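Long-range contacts in tetraacyldisaccharide 4'-kinase (PDB 4EHY), which probably transfers the gamma-phosphate of ATP to the 4'-position of a tetraacyldisaccharide 1-phosphate, giving lipid IVA: residues S85-L90 and H110-A115; F205-C210 and N295-L300; S233-N238 and P279-K284; E273-T278 and Y288-A293. All coordinates share one frame; numbering follows the deposited sequence.

Contact 1. Residues S85-L90 and H110-A115; sequences SEYGNL and HVSVVA
Strand 82-86 runs antiparallel to strand 112-115, and its last residues, Ser-85 and Glu-86, lead into a tight beta hairpin that leans on the start of that partner. Ser-85 and Val-113 form a hydrogen-bonded antiparallel pair: Ser-85 N gives to Val-113 O at 3.2 Å, and Val-113 N returns a bond to Ser-85 O at 2.9 Å. On the face these two side chains share, Val-113 CG2 touches Ser-85 OG at 3.6 Å, and Ala-105 of helix 99-107 covers both.

Beyond this pair the chain reverses through a type I' turn from Glu-86 to Asn-89, closed by Asn-89 N on Glu-86 O. Gly-88 suits the second corner, since at its backbone angles a CB would jam against the preceding carbonyl oxygen. The hairpin flanks the part of the P-loop kinase fold where strand 112-115 pairs on its other edge, in parallel, with strand 67-71.

Ser-112 holds the turn through its hydroxyl. With OG anti to the carbonyl carbon (chi1 -75°), Ser-112 OG accepts Tyr-87 N at 2.9 Å in a nearly straight bond, 168° at the hydrogen, and at the same time lies over the centre of one face of the Tyr-87 ring, 3.4 Å above the plane. His-110 O meets that ring in plane, at its CD1 edge, while the phenol OH bonds to Leu-130 O. Gly-88 N makes a weak, bent bond to Val-111 O, and a water lies 2.6 Å from Val-111 O and 2.8 Å from Ser-85 OG.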
# COMPACT_ATOMS: atom_id res chain seq x y z
N SER A 85 13.22 7.84 4.84
CA SER A 85 13.22 8.23 6.24
C SER A 85 14.08 7.27 7.05
O SER A 85 14.20 6.08 6.74
CB SER A 85 11.80 8.25 6.80
OG SER A 85 11.34 6.94 7.05
N GLU A 86 14.68 7.82 8.10
CA GLU A 86 15.51 7.06 9.01
C GLU A 86 14.81 7.03 10.37
O GLU A 86 14.73 8.05 11.06
CB GLU A 86 16.91 7.68 9.10
CG GLU A 86 17.62 7.74 7.73
CD GLU A 86 18.95 8.50 7.76
OE1 GLU A 86 19.11 9.40 8.62
OE2 GLU A 86 19.83 8.20 6.93
N TYR A 87 14.28 5.88 10.72
CA TYR A 87 13.50 5.72 11.94
C TYR A 87 12.65 6.94 12.28
O TYR A 87 12.65 7.41 13.41
CB TYR A 87 14.41 5.31 13.10
CG TYR A 87 15.08 3.99 12.80
CD1 TYR A 87 14.33 2.83 12.67
CD2 TYR A 87 16.46 3.91 12.61
CE1 TYR A 87 14.94 1.62 12.38
CE2 TYR A 87 17.07 2.70 12.33
CZ TYR A 87 16.30 1.56 12.21
OH TYR A 87 16.89 0.35 11.92
N GLY A 88 11.94 7.45 11.28
CA GLY A 88 10.97 8.51 11.49
C GLY A 88 11.41 9.84 10.92
O GLY A 88 10.59 10.72 10.64
N ASN A 89 12.72 10.00 10.76
CA ASN A 89 13.29 11.25 10.27
C ASN A 89 13.14 11.34 8.76
O ASN A 89 13.96 10.80 8.00
CB ASN A 89 14.76 11.33 10.69
CG ASN A 89 15.46 12.59 10.18
OD1 ASN A 89 14.87 13.66 10.08
ND2 ASN A 89 16.75 12.45 9.87
N LEU A 90 12.06 11.99 8.32
CA LEU A 90 11.88 12.28 6.90
C LEU A 90 13.16 12.90 6.38
O LEU A 90 13.84 13.62 7.11
CB LEU A 90 10.72 13.24 6.67
CG LEU A 90 9.35 12.58 6.58
CD1 LEU A 90 9.00 11.98 7.93
CD2 LEU A 90 8.28 13.58 6.16
N HIS A 110 8.40 5.57 13.58
CA HIS A 110 9.34 4.65 14.19
C HIS A 110 10.05 3.78 13.15
O HIS A 110 10.94 2.99 13.49
CB HIS A 110 8.61 3.77 15.21
CG HIS A 110 7.37 3.11 14.67
ND1 HIS A 110 6.31 3.83 14.16
CD2 HIS A 110 7.03 1.80 14.56
CE1 HIS A 110 5.37 2.99 13.76
NE2 HIS A 110 5.78 1.76 14.00
N VAL A 111 9.68 3.94 11.88
CA VAL A 111 10.13 3.05 10.82
C VAL A 111 11.07 3.76 9.84
O VAL A 111 10.97 4.96 9.64
CB VAL A 111 8.92 2.50 10.04
CG1 VAL A 111 9.37 1.63 8.89
CG2 VAL A 111 7.99 1.72 10.97
N SER A 112 11.98 3.00 9.23
CA SER A 112 12.80 3.51 8.13
C SER A 112 12.15 3.18 6.80
O SER A 112 11.42 2.20 6.68
CB SER A 112 14.20 2.90 8.16
OG SER A 112 14.98 3.47 9.20
N VAL A 113 12.43 3.99 5.79
CA VAL A 113 11.88 3.73 4.47
C VAL A 113 12.96 3.96 3.43
O VAL A 113 13.64 4.98 3.45
CB VAL A 113 10.65 4.60 4.15
CG1 VAL A 113 10.09 4.22 2.79
CG2 VAL A 113 9.57 4.44 5.23
N VAL A 114 13.10 2.99 2.53
CA VAL A 114 14.07 3.08 1.45
C VAL A 114 13.39 2.87 0.11
O VAL A 114 12.60 1.94 -0.04
CB VAL A 114 15.20 2.04 1.62
CG1 VAL A 114 16.07 1.98 0.37
CG2 VAL A 114 16.04 2.37 2.85
N ALA A 115 13.70 3.74 -0.86
CA ALA A 115 13.18 3.57 -2.21
C ALA A 115 14.28 3.08 -3.15
O ALA A 115 15.38 3.65 -3.20
CB ALA A 115 12.57 4.87 -2.71
O HOH W 1 9.39 6.99 9.08

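Contact 2. Residues F205-C210 and N295-L300; sequences FREFCC and NFKVKL. With ADP (adenosine-5'-diphosphate), chain B.
Arg-206, Phe-296 and Phe-208 meet around the adenine of ADP, each presenting atoms to a different part of the base. Phe-208 CE2 comes within 3.4 Å of ADP N1, Phe-296 CE2 lies 3.6 Å from ADP N3, and the Arg-206 guanidinium brings NH1 to 3.4 Å from ADP N7. The two rings lie side by side, pointing the same way, with planes turned 57° apart. Phe-208 CD2 rests on Phe-296 CB at 3.6 Å. Arg-206 CD sits over the face of the Phe-296 ring in a CH-pi contact, 4.0 Å from its centroid; the arginine chain then bends at chi3 (-49°), and NH2 is held by Glu-189 and Gln-240.

What carries these groups is an antiparallel strand pair, 205-210 with 295-300, whose adenine-side face bears Arg-206, Phe-208, Phe-296 and Val-298. Phe-205 with Lys-299 and Glu-207 with Lys-297 exchange paired backbone bonds. At the far end Cys-209 and Cys-210 form a classic beta bulge opposite Asn-295, both amides bonding weakly to Asn-295 O, and Asn-295 N gives a firmer bond to Cys-210 O. The two cysteines are also joined to each other, SG to SG at 2.0 Å, in a vicinal disulfide, and Cys-209 SG lies against Lys-297 CE. On the face of Phe-205, Glu-207, Lys-297 and Lys-299, away from the adenine, Glu-207 OE1 makes a salt bridge to Lys-299 NZ at 3.1 Å.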
# COMPACT_ATOMS: atom_id res chain seq x y z
N PHE A 205 -10.34 -5.52 7.24
CA PHE A 205 -11.39 -4.50 7.26
C PHE A 205 -10.76 -3.14 7.48
O PHE A 205 -9.74 -3.02 8.15
CB PHE A 205 -12.41 -4.80 8.37
CG PHE A 205 -13.20 -6.07 8.18
CD1 PHE A 205 -14.48 -6.04 7.63
CD2 PHE A 205 -12.69 -7.30 8.58
CE1 PHE A 205 -15.23 -7.21 7.47
CE2 PHE A 205 -13.42 -8.47 8.43
CZ PHE A 205 -14.69 -8.43 7.87
N ARG A 206 -11.35 -2.11 6.89
CA ARG A 206 -10.93 -0.75 7.21
C ARG A 206 -12.03 -0.10 8.05
O ARG A 206 -13.19 -0.03 7.63
CB ARG A 206 -10.64 0.05 5.93
CG ARG A 206 -9.32 -0.33 5.25
CD ARG A 206 -9.15 0.37 3.89
NE ARG A 206 -10.36 0.24 3.09
CZ ARG A 206 -10.52 0.77 1.88
NH1 ARG A 206 -9.55 1.49 1.34
NH2 ARG A 206 -11.67 0.61 1.24
N GLU A 207 -11.67 0.32 9.26
CA GLU A 207 -12.61 0.98 10.16
C GLU A 207 -12.48 2.50 10.03
O GLU A 207 -11.52 3.10 10.52
CB GLU A 207 -12.38 0.56 11.62
CG GLU A 207 -13.38 1.19 12.61
CD GLU A 207 -12.95 1.06 14.05
OE1 GLU A 207 -12.46 -0.02 14.43
OE2 GLU A 207 -13.09 2.04 14.81
N PHE A 208 -13.43 3.11 9.33
CA PHE A 208 -13.38 4.55 9.07
C PHE A 208 -13.89 5.31 10.28
O PHE A 208 -15.08 5.46 10.46
CB PHE A 208 -14.18 4.88 7.81
CG PHE A 208 -13.64 4.21 6.59
CD1 PHE A 208 -14.17 3.01 6.15
CD2 PHE A 208 -12.56 4.76 5.92
CE1 PHE A 208 -13.65 2.37 5.03
CE2 PHE A 208 -12.03 4.13 4.80
CZ PHE A 208 -12.57 2.94 4.36
N CYS A 209 -12.96 5.80 11.08
CA CYS A 209 -13.27 6.28 12.42
C CYS A 209 -12.92 7.75 12.61
O CYS A 209 -13.39 8.39 13.54
CB CYS A 209 -12.44 5.48 13.42
SG CYS A 209 -10.64 5.71 13.18
N CYS A 210 -12.08 8.29 11.73
CA CYS A 210 -11.41 9.53 12.07
C CYS A 210 -11.30 10.49 10.89
O CYS A 210 -11.49 10.11 9.73
CB CYS A 210 -10.03 9.22 12.64
SG CYS A 210 -9.97 7.62 13.50
N ASN A 295 -9.80 9.15 7.59
CA ASN A 295 -8.77 8.24 8.07
C ASN A 295 -9.45 7.01 8.64
O ASN A 295 -10.65 7.04 8.90
CB ASN A 295 -7.88 8.94 9.10
CG ASN A 295 -6.53 8.26 9.26
OD1 ASN A 295 -6.10 7.49 8.41
ND2 ASN A 295 -5.85 8.56 10.37
N PHE A 296 -8.72 5.92 8.82
CA PHE A 296 -9.30 4.65 9.26
C PHE A 296 -8.25 3.81 9.99
O PHE A 296 -7.05 4.06 9.87
CB PHE A 296 -9.80 3.87 8.04
CG PHE A 296 -8.74 3.65 6.99
CD1 PHE A 296 -7.95 2.50 7.01
CD2 PHE A 296 -8.49 4.62 6.03
CE1 PHE A 296 -6.95 2.30 6.05
CE2 PHE A 296 -7.49 4.44 5.07
CZ PHE A 296 -6.71 3.28 5.09
N LYS A 297 -8.70 2.80 10.72
CA LYS A 297 -7.81 1.80 11.31
C LYS A 297 -7.93 0.53 10.48
O LYS A 297 -8.99 0.23 9.94
CB LYS A 297 -8.21 1.49 12.75
CG LYS A 297 -8.12 2.68 13.71
CD LYS A 297 -8.86 2.38 15.03
CE LYS A 297 -8.95 3.63 15.92
NZ LYS A 297 -9.81 3.44 17.13
N VAL A 298 -6.85 -0.22 10.38
CA VAL A 298 -6.90 -1.49 9.70
C VAL A 298 -7.07 -2.53 10.78
O VAL A 298 -6.40 -2.48 11.81
CB VAL A 298 -5.61 -1.73 8.88
CG1 VAL A 298 -5.56 -3.14 8.32
CG2 VAL A 298 -5.49 -0.72 7.76
N LYS A 299 -8.02 -3.44 10.58
CA LYS A 299 -8.30 -4.51 11.52
C LYS A 299 -8.23 -5.84 10.78
O LYS A 299 -8.77 -5.98 9.68
CB LYS A 299 -9.69 -4.32 12.11
CG LYS A 299 -9.95 -2.90 12.57
CD LYS A 299 -9.92 -2.78 14.08
CE LYS A 299 -11.34 -2.76 14.62
NZ LYS A 299 -11.40 -2.37 16.06
N LEU A 300 -7.55 -6.82 11.38
CA LEU A 300 -7.40 -8.14 10.77
C LEU A 300 -8.09 -9.22 11.59
O LEU A 300 -7.88 -9.32 12.80
CB LEU A 300 -5.92 -8.52 10.61
CG LEU A 300 -5.16 -8.15 9.33
CD1 LEU A 300 -5.64 -8.99 8.16
CD2 LEU A 300 -5.25 -6.66 9.01
PB ADP B . -2.48 0.65 -2.76
O1B ADP B . -1.54 1.36 -3.71
O2B ADP B . -2.77 -0.79 -3.14
O3B ADP B . -2.04 0.76 -1.32
PA ADP B . -4.34 2.92 -3.04
O1A ADP B . -5.78 2.85 -2.61
O2A ADP B . -3.98 3.56 -4.35
O3A ADP B . -3.91 1.35 -2.94
O5' ADP B . -3.52 3.69 -1.91
C5' ADP B . -3.68 3.35 -0.54
C4' ADP B . -3.76 4.67 0.22
O4' ADP B . -4.76 5.53 -0.36
C3' ADP B . -4.21 4.38 1.63
O3' ADP B . -3.08 4.21 2.48
C2' ADP B . -5.02 5.61 2.00
O2' ADP B . -4.11 6.63 2.43
C1' ADP B . -5.60 6.06 0.67
N9 ADP B . -6.96 5.48 0.52
C8 ADP B . -7.33 4.59 -0.42
N7 ADP B . -8.65 4.27 -0.31
C5 ADP B . -9.14 4.98 0.72
C6 ADP B . -10.46 5.12 1.38
N6 ADP B . -11.56 4.41 0.95
N1 ADP B . -10.54 5.97 2.42
C2 ADP B . -9.48 6.68 2.86
N3 ADP B . -8.25 6.59 2.31
C4 ADP B . -8.03 5.78 1.26

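Contact 3. Residues S233-N238 and P279-K284; sequences SGLGDN and PKDLIK. With ADP (adenosine-5'-diphosphate), chain B.
Lys-280 and Asp-281, on the short helix 279-282, face the glycine-rich strand-turn-helix loop that follows strand 229-234 and gives a backbone amide to ADP. Pro-279 opens the helix with CB and CD against the ribose O2'. Next comes Lys-280, fully extended, with CG anti to the backbone N (chi1 176°); its CD passes Leu-235 CD2 at 3.8 Å, and its NZ reaches ADP O2A at 3.0 Å. ADP O2A also accepts Gly-236 N at 2.9 Å, so loop and helix grip one alpha-phosphate oxygen together. Lys-280 NZ also pairs with Asp-260.

Asp-281 turns its carboxylate onto the strand end. Asp-281 OD1 takes Gly-234 N at 2.8 Å on its syn side, in a bent bond (132° at the hydrogen); OD1 is also bonded to the Tyr-264 hydroxyl, while OD2 bonds to Thr-278 OG1 and lies against Ser-233 CB. A leucine in its place would probably leave the buried Gly-234 amide and the Thr-278 hydroxyl without these acceptors and let the loop drift from the helix.

Finally Lys-284, bonded to Asp-99, stretches back towards the strand, where a water accepts from its NZ at 2.6 Å and donates to both Gly-234 O and Asp-281 OD1.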
# COMPACT_ATOMS: atom_id res chain seq x y z
N SER A 233 -9.99 12.31 -4.98
CA SER A 233 -8.84 11.47 -4.67
C SER A 233 -8.10 11.08 -5.95
O SER A 233 -8.65 11.16 -7.05
CB SER A 233 -9.25 10.20 -3.91
OG SER A 233 -10.12 9.39 -4.68
N GLY A 234 -6.84 10.67 -5.79
CA GLY A 234 -6.00 10.24 -6.89
C GLY A 234 -5.38 8.95 -6.38
O GLY A 234 -4.30 8.96 -5.79
N LEU A 235 -6.10 7.85 -6.62
CA LEU A 235 -5.80 6.55 -6.03
C LEU A 235 -5.74 5.51 -7.14
O LEU A 235 -6.05 5.80 -8.30
CB LEU A 235 -6.87 6.11 -5.03
CG LEU A 235 -7.29 7.16 -4.00
CD1 LEU A 235 -8.48 6.67 -3.20
CD2 LEU A 235 -6.13 7.49 -3.10
N GLY A 236 -5.37 4.29 -6.77
CA GLY A 236 -5.48 3.18 -7.69
C GLY A 236 -6.91 2.99 -8.16
O GLY A 236 -7.15 2.67 -9.33
N ASP A 237 -7.87 3.16 -7.26
CA ASP A 237 -9.29 3.07 -7.63
C ASP A 237 -10.11 4.08 -6.83
O ASP A 237 -10.41 3.85 -5.66
CB ASP A 237 -9.81 1.65 -7.42
CG ASP A 237 -11.28 1.49 -7.80
OD1 ASP A 237 -11.85 2.39 -8.44
OD2 ASP A 237 -11.86 0.44 -7.45
N ASN A 238 -10.47 5.20 -7.47
CA ASN A 238 -11.25 6.25 -6.81
C ASN A 238 -12.65 5.78 -6.48
O ASN A 238 -13.34 6.38 -5.64
CB ASN A 238 -11.32 7.52 -7.68
CG ASN A 238 -9.98 8.21 -7.82
OD1 ASN A 238 -9.13 8.11 -6.94
ND2 ASN A 238 -9.79 8.90 -8.93
N PRO A 279 -5.58 10.27 3.05
CA PRO A 279 -4.26 10.67 3.55
C PRO A 279 -3.23 10.69 2.41
O PRO A 279 -2.33 11.52 2.39
CB PRO A 279 -3.93 9.58 4.57
CG PRO A 279 -5.31 9.17 5.09
CD PRO A 279 -6.19 9.19 3.87
N LYS A 280 -3.40 9.80 1.45
CA LYS A 280 -2.47 9.69 0.33
C LYS A 280 -2.46 10.98 -0.47
O LYS A 280 -1.40 11.45 -0.89
CB LYS A 280 -2.85 8.48 -0.55
CG LYS A 280 -2.00 8.32 -1.81
CD LYS A 280 -2.37 7.05 -2.56
CE LYS A 280 -1.70 6.99 -3.94
NZ LYS A 280 -1.85 5.63 -4.57
N ASP A 281 -3.63 11.58 -0.64
CA ASP A 281 -3.73 12.88 -1.31
C ASP A 281 -3.28 14.05 -0.42
O ASP A 281 -2.60 14.97 -0.88
CB ASP A 281 -5.18 13.13 -1.75
CG ASP A 281 -5.72 12.00 -2.61
OD1 ASP A 281 -5.39 11.97 -3.81
OD2 ASP A 281 -6.46 11.14 -2.07
N LEU A 282 -3.66 13.99 0.85
CA LEU A 282 -3.44 15.08 1.80
C LEU A 282 -1.96 15.44 1.97
O LEU A 282 -1.63 16.60 2.23
CB LEU A 282 -4.04 14.72 3.16
CG LEU A 282 -4.24 15.88 4.15
CD1 LEU A 282 -5.27 16.86 3.62
CD2 LEU A 282 -4.66 15.34 5.50
N ILE A 283 -1.07 14.46 1.81
CA ILE A 283 0.36 14.73 1.98
C ILE A 283 0.82 15.73 0.95
O ILE A 283 1.86 16.41 1.12
CB ILE A 283 1.24 13.46 1.84
CG1 ILE A 283 0.86 12.69 0.58
CG2 ILE A 283 1.11 12.57 3.07
CD1 ILE A 283 1.89 11.65 0.19
N LYS A 284 0.04 15.86 -0.12
CA LYS A 284 0.43 16.77 -1.19
C LYS A 284 -0.27 18.10 -1.04
O LYS A 284 -0.13 18.97 -1.90
CB LYS A 284 0.11 16.17 -2.55
CG LYS A 284 0.71 14.75 -2.72
CD LYS A 284 0.09 14.05 -3.90
CE LYS A 284 0.11 12.57 -3.74
NZ LYS A 284 -0.58 11.91 -4.86
PB ADP B . -2.48 0.65 -2.76
O1B ADP B . -1.54 1.36 -3.71
O2B ADP B . -2.77 -0.79 -3.14
O3B ADP B . -2.04 0.76 -1.32
PA ADP B . -4.34 2.92 -3.04
O1A ADP B . -5.78 2.85 -2.61
O2A ADP B . -3.98 3.56 -4.35
O3A ADP B . -3.91 1.35 -2.94
O5' ADP B . -3.52 3.69 -1.91
C5' ADP B . -3.68 3.35 -0.54
C4' ADP B . -3.76 4.67 0.22
O4' ADP B . -4.76 5.53 -0.36
C3' ADP B . -4.21 4.38 1.63
O3' ADP B . -3.08 4.21 2.48
C2' ADP B . -5.02 5.61 2.00
O2' ADP B . -4.11 6.63 2.43
C1' ADP B . -5.60 6.06 0.67
N9 ADP B . -6.96 5.48 0.52
C8 ADP B . -7.33 4.59 -0.42
N7 ADP B . -8.65 4.27 -0.31
C5 ADP B . -9.14 4.98 0.72
C6 ADP B . -10.46 5.12 1.38
N6 ADP B . -11.56 4.41 0.95
N1 ADP B . -10.54 5.97 2.42
C2 ADP B . -9.48 6.68 2.86
N3 ADP B . -8.25 6.59 2.31
C4 ADP B . -8.03 5.78 1.26
O HOH W 2 -2.94 10.93 -4.90

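Contact 4. Residues E273-T278 and Y288-A293; sequences EIYLTT and YENVFA. With ADP (adenosine-5'-diphosphate), chain B.
Tyr-275 and Val-291 are partners in a parallel strand pair, 275-277 with 291-293, the two strands of a beta-alpha-beta unit linked through helix 279-282. Their axes approach to 4.6 Å and run 31° apart. Three backbone bonds zip them together in alternation: Tyr-275 N to Asn-290 O, Phe-292 N to Tyr-275 O and Thr-277 N to Phe-292 O.

On one face Val-291 is the bump and the notch between Tyr-275 and Thr-277 is the hollow. Val-291 CG2 lies 3.9 Å from Tyr-275 CB, and CG1, anti to the backbone N (chi1 176°), goes the other way to Thr-277 CG2 at 4.1 Å. The Tyr-275 ring takes Asn-290 O in plane at its edge, and its OH bonds to Glu-270 N. Across the sheet, the Phe-292 ring leans towards Ile-274, with Phe-292 CD1 4.1 Å from Ile-274 CG2. Tyr-275 O lies at the edge of the same ring, in plane. Leu-276 CD1 tucks over Phe-292 O at 3.7 Å.

Further along, small Ala-293 fits where the first strand turns into the helix: its CB is 3.5 Å from Thr-278 C, and Pro-279 and Leu-282 close over it. Thr-278 is the N-cap of that helix, and its OG1 caps Lys-280 N in a weak bond. A glycine here would probably cost the helix this weak cap, leave Asp-281 without a partner and open a gap beside the adenine. Thr-278 reaches the nucleotide itself, CB 3.3 Å and CG2 3.4 Å from ADP N3.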
# COMPACT_ATOMS: atom_id res chain seq x y z
N GLU A 273 -15.64 26.50 0.59
CA GLU A 273 -15.97 25.09 0.38
C GLU A 273 -15.13 24.18 1.27
O GLU A 273 -14.04 24.54 1.70
CB GLU A 273 -15.79 24.67 -1.08
CG GLU A 273 -16.67 25.43 -2.07
CD GLU A 273 -18.11 24.93 -2.10
OE1 GLU A 273 -18.52 24.23 -1.16
OE2 GLU A 273 -18.83 25.23 -3.08
N ILE A 274 -15.64 22.99 1.53
CA ILE A 274 -14.91 22.07 2.38
C ILE A 274 -14.61 20.83 1.57
O ILE A 274 -15.50 20.29 0.92
CB ILE A 274 -15.69 21.76 3.65
CG1 ILE A 274 -15.72 23.01 4.54
CG2 ILE A 274 -15.07 20.61 4.40
CD1 ILE A 274 -16.32 22.80 5.91
N TYR A 275 -13.34 20.42 1.59
CA TYR A 275 -12.85 19.32 0.78
C TYR A 275 -12.53 18.09 1.61
O TYR A 275 -12.00 18.18 2.72
CB TYR A 275 -11.61 19.73 -0.02
CG TYR A 275 -11.91 20.81 -1.02
CD1 TYR A 275 -12.26 20.50 -2.34
CD2 TYR A 275 -11.89 22.15 -0.66
CE1 TYR A 275 -12.55 21.50 -3.26
CE2 TYR A 275 -12.18 23.15 -1.56
CZ TYR A 275 -12.50 22.82 -2.86
OH TYR A 275 -12.80 23.82 -3.76
N LEU A 276 -12.86 16.93 1.05
CA LEU A 276 -12.67 15.68 1.73
C LEU A 276 -11.92 14.71 0.82
O LEU A 276 -12.39 14.38 -0.26
CB LEU A 276 -14.02 15.08 2.11
CG LEU A 276 -13.89 13.78 2.89
CD1 LEU A 276 -13.01 14.04 4.11
CD2 LEU A 276 -15.26 13.23 3.29
N THR A 277 -10.76 14.26 1.28
CA THR A 277 -9.91 13.41 0.45
C THR A 277 -9.21 12.38 1.34
O THR A 277 -9.56 12.26 2.52
CB THR A 277 -8.88 14.25 -0.34
OG1 THR A 277 -8.20 13.43 -1.30
CG2 THR A 277 -7.86 14.93 0.59
N THR A 278 -8.24 11.63 0.81
CA THR A 278 -7.52 10.63 1.62
C THR A 278 -6.14 11.05 2.12
O THR A 278 -5.59 12.06 1.67
CB THR A 278 -7.36 9.33 0.78
OG1 THR A 278 -6.27 9.49 -0.13
CG2 THR A 278 -8.61 9.01 0.00
N TYR A 288 -3.26 23.52 3.32
CA TYR A 288 -4.51 24.07 2.75
C TYR A 288 -5.55 23.92 3.84
O TYR A 288 -5.87 22.80 4.24
CB TYR A 288 -4.96 23.32 1.50
CG TYR A 288 -4.04 23.43 0.31
CD1 TYR A 288 -4.47 24.03 -0.87
CD2 TYR A 288 -2.74 22.96 0.36
CE1 TYR A 288 -3.63 24.13 -1.97
CE2 TYR A 288 -1.89 23.06 -0.73
CZ TYR A 288 -2.34 23.65 -1.89
OH TYR A 288 -1.50 23.75 -2.98
N GLU A 289 -6.09 25.03 4.31
CA GLU A 289 -6.92 25.05 5.52
C GLU A 289 -8.30 24.36 5.47
O GLU A 289 -8.82 23.94 6.52
CB GLU A 289 -7.07 26.49 6.03
CG GLU A 289 -5.79 27.01 6.65
CD GLU A 289 -5.85 28.48 6.99
OE1 GLU A 289 -6.97 29.00 7.20
OE2 GLU A 289 -4.77 29.11 7.05
N ASN A 290 -8.91 24.26 4.30
CA ASN A 290 -10.27 23.69 4.25
C ASN A 290 -10.28 22.29 3.63
O ASN A 290 -11.29 21.85 3.08
CB ASN A 290 -11.22 24.59 3.46
CG ASN A 290 -10.58 25.14 2.20
OD1 ASN A 290 -9.45 24.76 1.84
ND2 ASN A 290 -11.30 26.04 1.51
N VAL A 291 -9.15 21.61 3.72
CA VAL A 291 -9.01 20.28 3.13
C VAL A 291 -8.76 19.26 4.21
O VAL A 291 -7.82 19.38 4.98
CB VAL A 291 -7.87 20.26 2.12
CG1 VAL A 291 -7.66 18.86 1.57
CG2 VAL A 291 -8.18 21.23 0.99
N PHE A 292 -9.62 18.24 4.25
CA PHE A 292 -9.57 17.21 5.27
C PHE A 292 -9.43 15.83 4.63
O PHE A 292 -9.75 15.64 3.46
CB PHE A 292 -10.86 17.29 6.11
CG PHE A 292 -11.01 18.59 6.84
CD1 PHE A 292 -11.52 19.72 6.20
CD2 PHE A 292 -10.62 18.70 8.17
CE1 PHE A 292 -11.65 20.93 6.86
CE2 PHE A 292 -10.74 19.91 8.85
CZ PHE A 292 -11.26 21.03 8.19
N ALA A 293 -8.93 14.87 5.40
CA ALA A 293 -8.88 13.49 4.94
C ALA A 293 -9.64 12.54 5.85
O ALA A 293 -9.59 12.66 7.08
CB ALA A 293 -7.41 13.00 4.76
PB ADP B . -2.48 0.65 -2.76
O1B ADP B . -1.54 1.36 -3.71
O2B ADP B . -2.77 -0.79 -3.14
O3B ADP B . -2.04 0.76 -1.32
PA ADP B . -4.34 2.92 -3.04
O1A ADP B . -5.78 2.85 -2.61
O2A ADP B . -3.98 3.56 -4.35
O3A ADP B . -3.91 1.35 -2.94
O5' ADP B . -3.52 3.69 -1.91
C5' ADP B . -3.68 3.35 -0.54
C4' ADP B . -3.76 4.67 0.22
O4' ADP B . -4.76 5.53 -0.36
C3' ADP B . -4.21 4.38 1.63
O3' ADP B . -3.08 4.21 2.48
C2' ADP B . -5.02 5.61 2.00
O2' ADP B . -4.11 6.63 2.43
C1' ADP B . -5.60 6.06 0.67
N9 ADP B . -6.96 5.48 0.52
C8 ADP B . -7.33 4.59 -0.42
N7 ADP B . -8.65 4.27 -0.31
C5 ADP B . -9.14 4.98 0.72
C6 ADP B . -10.46 5.12 1.38
N6 ADP B . -11.56 4.41 0.95
N1 ADP B . -10.54 5.97 2.42
C2 ADP B . -9.48 6.68 2.86
N3 ADP B . -8.25 6.59 2.31
C4 ADP B . -8.03 5.78 1.26

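Contacts 2, 3 and 4 gather round one ADP: contact 2 reaches the base, contact 3 the ribose, the alpha-phosphate and part of the base, and contact 4 the base near N3. Contacts 3 and 4 are the closest pair, centres 12 Å apart, and interleave along the chain, with Leu-282 CD2 on Ala-293 CB at 3.7 Å. Contact 2 shares strand 291-300 with contact 4 and touches contact 3 where Asn-295 OD1 meets Pro-279 CG at 3.8 Å. Contact 1 stands apart, its centre 21 Å from that of contact 3 and its Val-113 side chain about 13 Å from ADP, yet helix 99-107 packs against both it and helix 279-282.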